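Local coordinates for uncharacterized protein (Borrelia turicatae, PDB 5VJ4), which is a putative surface lipoprotein of a relapsing fever spirochete, differentially regulated in the tick-mammal transmission cycle, whose exact role is unknown but may involve lipid binding, at residues 99-104 against 119-124; 320-325 against 341-346; 268-273 against 328-333. All coordinates share one frame; numbering follows the deposited sequence.

Contact 1. Residues 99-104 against 119-124; sequences NETVID and SGRKAI. With SO4 (sulfate ion), chain C.
Sulfate oxygen O2 (chain C) is gripped by two successive main-chain amides: Ile-103 N donates to it at 3.0 Å and Asp-104 N at 3.1 Å, the latter nearly straight at 170°. A weak bond runs from Ile-103 N to O3, and Gln-128 NE2 also holds the ion, which probably came from the crystallisation liquor. Just upstream, the loop lies across helix 118-128 without any hydrogen bond between 99-104 and 119-124. Val-102 aims its side chain at the helix. Its CG2 rests on the carbonyl Arg-121 O at 3.7 Å and meets Ile-124 CG2 at 4.3 Å, while CG1 faces the sulfate. A compact branched residue suits this buried spot, which Leu-107, Ile-108 and Leu-111 of helix 105-114 complete. Thr-101 sets OG1 anti to its backbone N (chi1 169°), so that the hydroxyl lies 3.3 Å from Arg-121 CB; the two side chains run side by side. Lys-122 extends beyond CG as a straight arm along the loop: CG packs against Glu-100 O, CE lies near the backbone of Asn-99, and NZ hydrogen-bonds to Leu-95 O. Its long methylene chain therefore serves packing while its tip satisfies a carbonyl. With Asp-104 at the N-cap position, the site is typical of an anion held by backbone N-H groups just ahead of a helix, here 105-114, in an all-helical fold.

Contact 2. Residues 320-325 against 341-346; sequences GEYYSN and IMTDGD. With SO4 (sulfate ion), chain G.
The Tyr-322 ring turns an edge to segment 341-346: Thr-343 O lies in the ring plane, 3.2 Å from CE1, and Gly-345 CA comes in obliquely to the same atom. Ile-284, Tyr-285 and Val-288 of helix 263-301 also pack against this buried side chain. A second flat group, the amide of Asn-325, is nearly coplanar with the Asp-344 carboxylate but touches that residue through ND2 against CB. With CG anti to its backbone N (chi1 -173°), Tyr-322 extends its OH to Thr-343 OG1, a hydrogen bond of 3.1 Å. Tyrosine suits the place because its apolar ring packs on helix 263-301 while its hydroxyl meets a polar turn. Asparagine suits its own, since its amide N-H reaches the turn's carbonyl: ND2 donates to Thr-343 O at 3.3 Å (153°), from above the carbonyl plane. Gly-345, lacking a side chain, lets the backbone lie close to the phenol. With no capping bond from Asp-344, the sulfate (chain G), probably from the crystallisation liquor, accepts hydrogen bonds from Thr-343 N at O2 (2.9 Å) and, at O1 (3.1 Å), from Gly-345 N, the first residue of helix 345-365, where the helix end's partial positive charge would favour an anion.

Contact 3. Residues 268-273 against 328-333; sequences NVLNSV and GTFKGF
Asn-268 enters through its backbone: its carbonyl O accepts both Ser-272 N and Ser-272 OG, the latter at 2.6 Å, which fixes the serine hydroxyl within the helix. Val-269 follows as the hub, pointing at helix 308-334 between two phenylalanines one helical turn apart. Its CB sits over a face of Phe-333, a CH-pi contact 4.0 Å from the ring centroid and offset toward the rim, while its CG2 faces the edge of Phe-330. A short beta-branched residue suits this position, since it leaves room for CB to lie over the Phe-333 face. Leu-270 starts away from the partner helix, yet its CD2 returns to the Phe-330 ring edge, 4.0 Å from CE1. Asn-271 O accepts a hydrogen bond from Arg-188 NE of the second subunit. Ser-272, its hydroxyl turned to its own helix, offers CB to Phe-333 CZ at 4.0 Å. Last, Val-273 brings CG2 to Phe-333 CE2 at 3.7 Å. Phe-333 holds CG anti to its backbone N (chi1 -168°), which brings its ring alongside Val-269, Ser-272 and Val-273; Tyr-276 of the second subunit also touches it. The helix segments cross at 78° with axes 10.7 Å apart, a buried, steep helix-helix packing of an all-alpha fold, beside the interface with the second subunit.

Contact 1 closes within the first helices of the modelled chain, before contacts 2 and 3 open, and lies across the chain's centre from both, its centre 37 Å from that of contact 2 and 39 Å from that of contact 3. The other two interlock: their segments alternate in sequence, both use helix 308-334, and their centres are only 13 Å apart. They touch where Met-342 N probably hydrogen-bonds to Thr-329 OG1 and where Ile-341 packs on Phe-330 and Val-273. Helix 308-334 thus packs both on helix 263-301 and on the turn before helix 345-365, while contact 1 lies in the N-terminal part of the modelled chain, with no touch to the other two.

Contact 1. Residues 99-104 against 119-124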
loop_
_atom_site.group_PDB
_atom_site.type_symbol
_atom_site.label_atom_id
_atom_site.label_comp_id
_atom_site.label_asym_id
_atom_site.label_seq_id
_atom_site.Cartn_x
_atom_site.Cartn_y
_atom_site.Cartn_z
ATOM N N ASN A 99 -15.711 -26.450 -0.128
ATOM C CA ASN A 99 -15.723 -27.148 1.190
ATOM C C ASN A 99 -16.026 -26.251 2.410
ATOM O O ASN A 99 -15.704 -26.605 3.541
ATOM C CB ASN A 99 -14.399 -27.919 1.441
ATOM C CG ASN A 99 -14.072 -28.946 0.356
ATOM O OD1 ASN A 99 -14.955 -29.503 -0.310
ATOM N ND2 ASN A 99 -12.782 -29.222 0.197
ATOM N N GLU A 100 -16.646 -25.099 2.168
ATOM C CA GLU A 100 -16.912 -24.106 3.206
ATOM C C GLU A 100 -18.089 -23.249 2.841
ATOM O O GLU A 100 -18.149 -22.679 1.748
ATOM C CB GLU A 100 -15.714 -23.201 3.455
ATOM C CG GLU A 100 -14.968 -23.499 4.744
ATOM C CD GLU A 100 -14.176 -22.306 5.244
ATOM O OE1 GLU A 100 -14.641 -21.151 5.059
ATOM O OE2 GLU A 100 -13.090 -22.530 5.829
ATOM N N THR A 101 -19.018 -23.152 3.788
ATOM C CA THR A 101 -20.347 -22.588 3.563
ATOM C C THR A 101 -20.901 -22.072 4.880
ATOM O O THR A 101 -20.278 -22.256 5.932
ATOM C CB THR A 101 -21.290 -23.661 2.974
ATOM O OG1 THR A 101 -22.647 -23.190 2.983
ATOM C CG2 THR A 101 -21.155 -24.959 3.770
ATOM N N VAL A 102 -22.068 -21.444 4.822
ATOM C CA VAL A 102 -22.720 -20.914 6.012
ATOM C C VAL A 102 -22.975 -22.000 7.064
ATOM O O VAL A 102 -23.406 -23.103 6.716
ATOM C CB VAL A 102 -24.053 -20.247 5.639
ATOM C CG1 VAL A 102 -24.620 -19.519 6.830
ATOM C CG2 VAL A 102 -23.835 -19.242 4.536
ATOM N N ILE A 103 -22.694 -21.690 8.330
ATOM C CA ILE A 103 -23.056 -22.590 9.416
ATOM C C ILE A 103 -24.256 -22.084 10.171
ATOM O O ILE A 103 -25.152 -22.865 10.484
ATOM C CB ILE A 103 -21.924 -22.825 10.421
ATOM C CG1 ILE A 103 -20.778 -23.632 9.787
ATOM C CG2 ILE A 103 -22.429 -23.559 11.652
ATOM C CD1 ILE A 103 -21.228 -24.794 8.951
ATOM N N ASP A 104 -24.252 -20.797 10.486
ATOM C CA ASP A 104 -25.334 -20.181 11.254
ATOM C C ASP A 104 -26.708 -20.498 10.707
ATOM O O ASP A 104 -27.043 -20.109 9.595
ATOM C CB ASP A 104 -25.172 -18.681 11.345
ATOM C CG ASP A 104 -26.276 -18.030 12.133
ATOM O OD1 ASP A 104 -26.805 -18.662 13.073
ATOM O OD2 ASP A 104 -26.636 -16.880 11.820
ATOM N N SER A 119 -24.397 -23.995 -3.743
ATOM C CA SER A 119 -23.341 -23.156 -4.266
ATOM C C SER A 119 -23.538 -21.708 -3.802
ATOM O O SER A 119 -22.608 -21.083 -3.304
ATOM C CB SER A 119 -23.288 -23.282 -5.789
ATOM O OG SER A 119 -24.546 -22.997 -6.354
ATOM N N GLY A 120 -24.765 -21.207 -3.917
ATOM C CA GLY A 120 -25.116 -19.878 -3.397
ATOM C C GLY A 120 -24.768 -19.684 -1.938
ATOM O O GLY A 120 -24.332 -18.618 -1.550
ATOM N N ARG A 121 -24.966 -20.722 -1.130
ATOM C CA ARG A 121 -24.579 -20.692 0.277
ATOM C C ARG A 121 -23.082 -20.528 0.352
ATOM O O ARG A 121 -22.582 -19.672 1.097
ATOM C CB ARG A 121 -25.014 -21.963 1.012
ATOM C CG ARG A 121 -26.459 -21.963 1.485
ATOM C CD ARG A 121 -26.777 -23.229 2.279
ATOM N NE ARG A 121 -27.831 -23.967 1.597
ATOM C CZ ARG A 121 -27.677 -25.159 1.027
ATOM N NH1 ARG A 121 -26.519 -25.791 1.098
ATOM N NH2 ARG A 121 -28.704 -25.745 0.418
ATOM N N LYS A 122 -22.371 -21.327 -0.441
ATOM C CA LYS A 122 -20.915 -21.301 -0.450
ATOM C C LYS A 122 -20.386 -19.898 -0.828
ATOM O O LYS A 122 -19.387 -19.445 -0.269
ATOM C CB LYS A 122 -20.385 -22.347 -1.419
ATOM C CG LYS A 122 -20.034 -23.679 -0.805
ATOM C CD LYS A 122 -19.811 -24.745 -1.871
ATOM C CE LYS A 122 -18.976 -25.885 -1.315
ATOM N NZ LYS A 122 -18.774 -26.940 -2.335
ATOM N N ALA A 123 -21.070 -19.229 -1.761
ATOM C CA ALA A 123 -20.715 -17.883 -2.187
ATOM C C ALA A 123 -20.886 -16.890 -1.055
ATOM O O ALA A 123 -19.963 -16.144 -0.726
ATOM C CB ALA A 123 -21.534 -17.456 -3.406
ATOM N N ILE A 124 -22.074 -16.873 -0.469
ATOM C CA ILE A 124 -22.340 -16.016 0.679
ATOM C C ILE A 124 -21.272 -16.222 1.766
ATOM O O ILE A 124 -20.741 -15.264 2.297
ATOM C CB ILE A 124 -23.762 -16.232 1.209
ATOM C CG1 ILE A 124 -24.771 -15.744 0.167
ATOM C CG2 ILE A 124 -23.976 -15.479 2.496
ATOM C CD1 ILE A 124 -24.958 -14.246 0.097
HETATM S S SO4 C . -20.920 -18.833 10.199
HETATM O O1 SO4 C . -20.065 -17.695 9.806
HETATM O O2 SO4 C . -22.059 -18.934 9.263
HETATM O O3 SO4 C . -20.142 -20.060 10.040
HETATM O O4 SO4 C . -21.392 -18.649 11.603
#

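Contact 2. Residues 320-325 against 341-346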
loop_
_atom_site.group_PDB
_atom_site.type_symbol
_atom_site.label_atom_id
_atom_site.label_comp_id
_atom_site.label_asym_id
_atom_site.label_seq_id
_atom_site.Cartn_x
_atom_site.Cartn_y
_atom_site.Cartn_z
ATOM N N GLY A 320 -12.461 17.697 -12.949
ATOM C CA GLY A 320 -11.201 18.395 -12.749
ATOM C C GLY A 320 -10.528 18.004 -11.450
ATOM O O GLY A 320 -9.409 17.490 -11.462
ATOM N N GLU A 321 -11.226 18.217 -10.337
ATOM C CA GLU A 321 -10.696 17.891 -8.999
ATOM C C GLU A 321 -10.161 16.466 -8.927
ATOM O O GLU A 321 -9.097 16.237 -8.363
ATOM C CB GLU A 321 -11.750 18.088 -7.905
ATOM C CG GLU A 321 -12.295 19.493 -7.712
ATOM C CD GLU A 321 -13.409 19.558 -6.673
ATOM O OE1 GLU A 321 -13.534 18.627 -5.841
ATOM O OE2 GLU A 321 -14.161 20.556 -6.673
ATOM N N TYR A 322 -10.884 15.515 -9.520
ATOM C CA TYR A 322 -10.457 14.113 -9.475
ATOM C C TYR A 322 -9.167 13.891 -10.266
ATOM O O TYR A 322 -8.168 13.467 -9.695
ATOM C CB TYR A 322 -11.579 13.148 -9.929
ATOM C CG TYR A 322 -11.237 11.698 -9.746
ATOM C CD1 TYR A 322 -10.714 11.230 -8.518
ATOM C CD2 TYR A 322 -11.410 10.781 -10.787
ATOM C CE1 TYR A 322 -10.348 9.889 -8.349
ATOM C CE2 TYR A 322 -11.049 9.427 -10.620
ATOM C CZ TYR A 322 -10.513 8.996 -9.399
ATOM O OH TYR A 322 -10.163 7.682 -9.201
ATOM N N TYR A 323 -9.195 14.198 -11.567
ATOM C CA TYR A 323 -8.008 14.120 -12.425
ATOM C C TYR A 323 -6.781 14.792 -11.787
ATOM O O TYR A 323 -5.676 14.247 -11.802
ATOM C CB TYR A 323 -8.305 14.721 -13.778
ATOM C CG TYR A 323 -9.059 13.817 -14.747
ATOM C CD1 TYR A 323 -9.821 12.715 -14.312
ATOM C CD2 TYR A 323 -9.032 14.101 -16.117
ATOM C CE1 TYR A 323 -10.510 11.918 -15.233
ATOM C CE2 TYR A 323 -9.702 13.312 -17.040
ATOM C CZ TYR A 323 -10.444 12.234 -16.608
ATOM O OH TYR A 323 -11.096 11.489 -17.569
ATOM N N SER A 324 -7.000 15.928 -11.150
ATOM C CA SER A 324 -5.945 16.582 -10.386
ATOM C C SER A 324 -5.433 15.721 -9.230
ATOM O O SER A 324 -4.223 15.645 -9.015
ATOM C CB SER A 324 -6.398 17.966 -9.898
ATOM O OG SER A 324 -5.663 18.377 -8.762
ATOM N N ASN A 325 -6.342 15.079 -8.491
ATOM C CA ASN A 325 -5.935 14.174 -7.407
ATOM C C ASN A 325 -5.028 13.077 -7.961
ATOM O O ASN A 325 -4.047 12.714 -7.311
ATOM C CB ASN A 325 -7.149 13.551 -6.699
ATOM C CG ASN A 325 -7.754 14.442 -5.620
ATOM O OD1 ASN A 325 -7.645 15.648 -5.662
ATOM N ND2 ASN A 325 -8.418 13.833 -4.657
ATOM N N ILE A 341 -0.600 5.337 -3.596
ATOM C CA ILE A 341 -1.398 5.988 -4.625
ATOM C C ILE A 341 -2.784 6.162 -4.057
ATOM O O ILE A 341 -3.452 5.169 -3.769
ATOM C CB ILE A 341 -1.598 5.130 -5.860
ATOM C CG1 ILE A 341 -0.286 4.732 -6.467
ATOM C CG2 ILE A 341 -2.442 5.884 -6.881
ATOM C CD1 ILE A 341 -0.515 3.613 -7.462
HETATM N N MSE A 342 -3.215 7.409 -3.904
HETATM C CA MSE A 342 -4.532 7.689 -3.352
HETATM C C MSE A 342 -5.235 8.786 -4.071
HETATM O O MSE A 342 -4.851 9.950 -3.953
HETATM C CB MSE A 342 -4.347 8.052 -1.895
HETATM C CG MSE A 342 -4.252 6.805 -1.015
HETATM SE SE MSE A 342 -3.791 7.556 0.755
HETATM C CE MSE A 342 -2.526 9.045 0.379
ATOM N N THR A 343 -6.286 8.424 -4.811
ATOM C CA THR A 343 -7.021 9.372 -5.666
ATOM C C THR A 343 -8.293 9.966 -5.020
ATOM O O THR A 343 -8.986 10.780 -5.650
ATOM C CB THR A 343 -7.450 8.690 -6.959
ATOM O OG1 THR A 343 -8.468 7.741 -6.656
ATOM C CG2 THR A 343 -6.282 7.966 -7.595
ATOM N N ASP A 344 -8.592 9.551 -3.780
ATOM C CA ASP A 344 -9.844 9.890 -3.087
ATOM C C ASP A 344 -11.069 9.593 -3.972
ATOM O O ASP A 344 -11.993 10.401 -4.098
ATOM C CB ASP A 344 -9.827 11.348 -2.593
ATOM C CG ASP A 344 -10.289 11.490 -1.144
ATOM O OD1 ASP A 344 -10.508 10.462 -0.451
ATOM O OD2 ASP A 344 -10.423 12.650 -0.695
ATOM N N GLY A 345 -11.060 8.413 -4.577
ATOM C CA GLY A 345 -11.998 8.090 -5.640
ATOM C C GLY A 345 -13.407 7.805 -5.159
ATOM O O GLY A 345 -14.363 8.147 -5.842
ATOM N N ASP A 346 -13.537 7.174 -3.993
ATOM C CA ASP A 346 -14.848 6.892 -3.426
ATOM C C ASP A 346 -15.646 8.186 -3.193
ATOM O O ASP A 346 -16.798 8.306 -3.635
ATOM C CB ASP A 346 -14.727 6.059 -2.142
ATOM C CG ASP A 346 -16.029 5.384 -1.759
ATOM O OD1 ASP A 346 -16.969 5.287 -2.594
ATOM O OD2 ASP A 346 -16.117 4.937 -0.604
HETATM S S SO4 G . -8.568 6.185 -2.479
HETATM O O1 SO4 G . -10.059 6.283 -2.550
HETATM O O2 SO4 G . -8.075 6.355 -3.891
HETATM O O3 SO4 G . -8.083 4.869 -1.947
HETATM O O4 SO4 G . -8.104 7.229 -1.510
#

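Contact 3. Residues 268-273 against 328-333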
loop_
_atom_site.group_PDB
_atom_site.type_symbol
_atom_site.label_atom_id
_atom_site.label_comp_id
_atom_site.label_asym_id
_atom_site.label_seq_id
_atom_site.Cartn_x
_atom_site.Cartn_y
_atom_site.Cartn_z
ATOM N N ASN A 268 7.060 3.226 -12.771
ATOM C CA ASN A 268 7.800 2.884 -11.580
ATOM C C ASN A 268 6.936 2.858 -10.327
ATOM O O ASN A 268 7.088 1.961 -9.480
ATOM C CB ASN A 268 9.063 3.715 -11.347
ATOM C CG ASN A 268 9.876 3.183 -10.139
ATOM O OD1 ASN A 268 10.627 3.905 -9.478
ATOM N ND2 ASN A 268 9.687 1.898 -9.825
ATOM N N VAL A 269 6.017 3.804 -10.207
ATOM C CA VAL A 269 5.133 3.758 -9.026
ATOM C C VAL A 269 4.252 2.523 -9.051
ATOM O O VAL A 269 4.051 1.890 -8.007
ATOM C CB VAL A 269 4.335 5.038 -8.736
ATOM C CG1 VAL A 269 5.276 6.190 -8.527
ATOM C CG2 VAL A 269 3.567 5.412 -9.931
ATOM N N LEU A 270 3.795 2.134 -10.240
ATOM C CA LEU A 270 3.013 0.915 -10.335
ATOM C C LEU A 270 3.803 -0.267 -9.814
ATOM O O LEU A 270 3.305 -1.037 -9.021
ATOM C CB LEU A 270 2.587 0.653 -11.753
ATOM C CG LEU A 270 1.710 1.669 -12.478
ATOM C CD1 LEU A 270 1.095 1.038 -13.714
ATOM C CD2 LEU A 270 0.605 2.243 -11.629
ATOM N N ASN A 271 5.052 -0.373 -10.246
ATOM C CA ASN A 271 5.877 -1.459 -9.806
ATOM C C ASN A 271 6.238 -1.415 -8.348
ATOM O O ASN A 271 6.408 -2.461 -7.717
ATOM C CB ASN A 271 7.092 -1.664 -10.691
ATOM C CG ASN A 271 6.821 -2.725 -11.776
ATOM O OD1 ASN A 271 7.143 -3.898 -11.589
ATOM N ND2 ASN A 271 6.169 -2.326 -12.883
ATOM N N SER A 272 6.319 -0.221 -7.786
ATOM C CA SER A 272 6.729 -0.151 -6.386
ATOM C C SER A 272 5.574 -0.638 -5.517
ATOM O O SER A 272 5.728 -1.424 -4.559
ATOM C CB SER A 272 7.116 1.266 -6.012
ATOM O OG SER A 272 7.867 1.867 -7.042
ATOM N N VAL A 273 4.403 -0.183 -5.914
ATOM C CA VAL A 273 3.190 -0.402 -5.177
ATOM C C VAL A 273 2.725 -1.862 -5.313
ATOM O O VAL A 273 2.203 -2.438 -4.368
ATOM C CB VAL A 273 2.162 0.610 -5.711
ATOM C CG1 VAL A 273 0.783 0.026 -5.840
ATOM C CG2 VAL A 273 2.196 1.849 -4.857
ATOM N N GLY A 328 -1.513 14.534 -8.903
ATOM C CA GLY A 328 -0.863 14.859 -7.618
ATOM C C GLY A 328 -0.339 13.641 -6.853
ATOM O O GLY A 328 0.729 13.688 -6.238
ATOM N N THR A 329 -1.085 12.540 -6.883
ATOM C CA THR A 329 -0.689 11.416 -6.078
ATOM C C THR A 329 0.504 10.720 -6.741
ATOM O O THR A 329 1.421 10.262 -6.061
ATOM C CB THR A 329 -1.880 10.482 -5.721
ATOM O OG1 THR A 329 -1.532 9.662 -4.600
ATOM C CG2 THR A 329 -2.274 9.574 -6.872
ATOM N N PHE A 330 0.518 10.677 -8.061
ATOM C CA PHE A 330 1.661 10.068 -8.738
ATOM C C PHE A 330 2.932 10.910 -8.614
ATOM O O PHE A 330 4.002 10.379 -8.329
ATOM C CB PHE A 330 1.349 9.805 -10.194
ATOM C CG PHE A 330 0.645 8.534 -10.407
ATOM C CD1 PHE A 330 1.351 7.367 -10.457
ATOM C CD2 PHE A 330 -0.742 8.489 -10.510
ATOM C CE1 PHE A 330 0.713 6.148 -10.606
ATOM C CE2 PHE A 330 -1.390 7.288 -10.686
ATOM C CZ PHE A 330 -0.647 6.107 -10.735
ATOM N N LYS A 331 2.801 12.219 -8.824
ATOM C CA LYS A 331 3.928 13.116 -8.711
ATOM C C LYS A 331 4.523 13.019 -7.293
ATOM O O LYS A 331 5.710 12.726 -7.109
ATOM C CB LYS A 331 3.542 14.557 -9.082
ATOM C CG LYS A 331 4.544 15.585 -8.556
ATOM C CD LYS A 331 4.449 16.986 -9.144
ATOM C CE LYS A 331 5.797 17.689 -9.009
ATOM N NZ LYS A 331 5.695 19.162 -8.809
ATOM N N GLY A 332 3.684 13.238 -6.298
ATOM C CA GLY A 332 4.119 13.150 -4.928
ATOM C C GLY A 332 4.773 11.816 -4.629
ATOM O O GLY A 332 5.645 11.725 -3.760
ATOM N N PHE A 333 4.375 10.776 -5.353
ATOM C CA PHE A 333 4.959 9.486 -5.084
ATOM C C PHE A 333 6.397 9.474 -5.586
ATOM O O PHE A 333 7.306 9.229 -4.810
ATOM C CB PHE A 333 4.150 8.398 -5.735
ATOM C CG PHE A 333 4.511 7.026 -5.280
ATOM C CD1 PHE A 333 5.719 6.439 -5.649
ATOM C CD2 PHE A 333 3.623 6.296 -4.498
ATOM C CE1 PHE A 333 6.042 5.155 -5.237
ATOM C CE2 PHE A 333 3.939 5.012 -4.070
ATOM C CZ PHE A 333 5.153 4.437 -4.437
#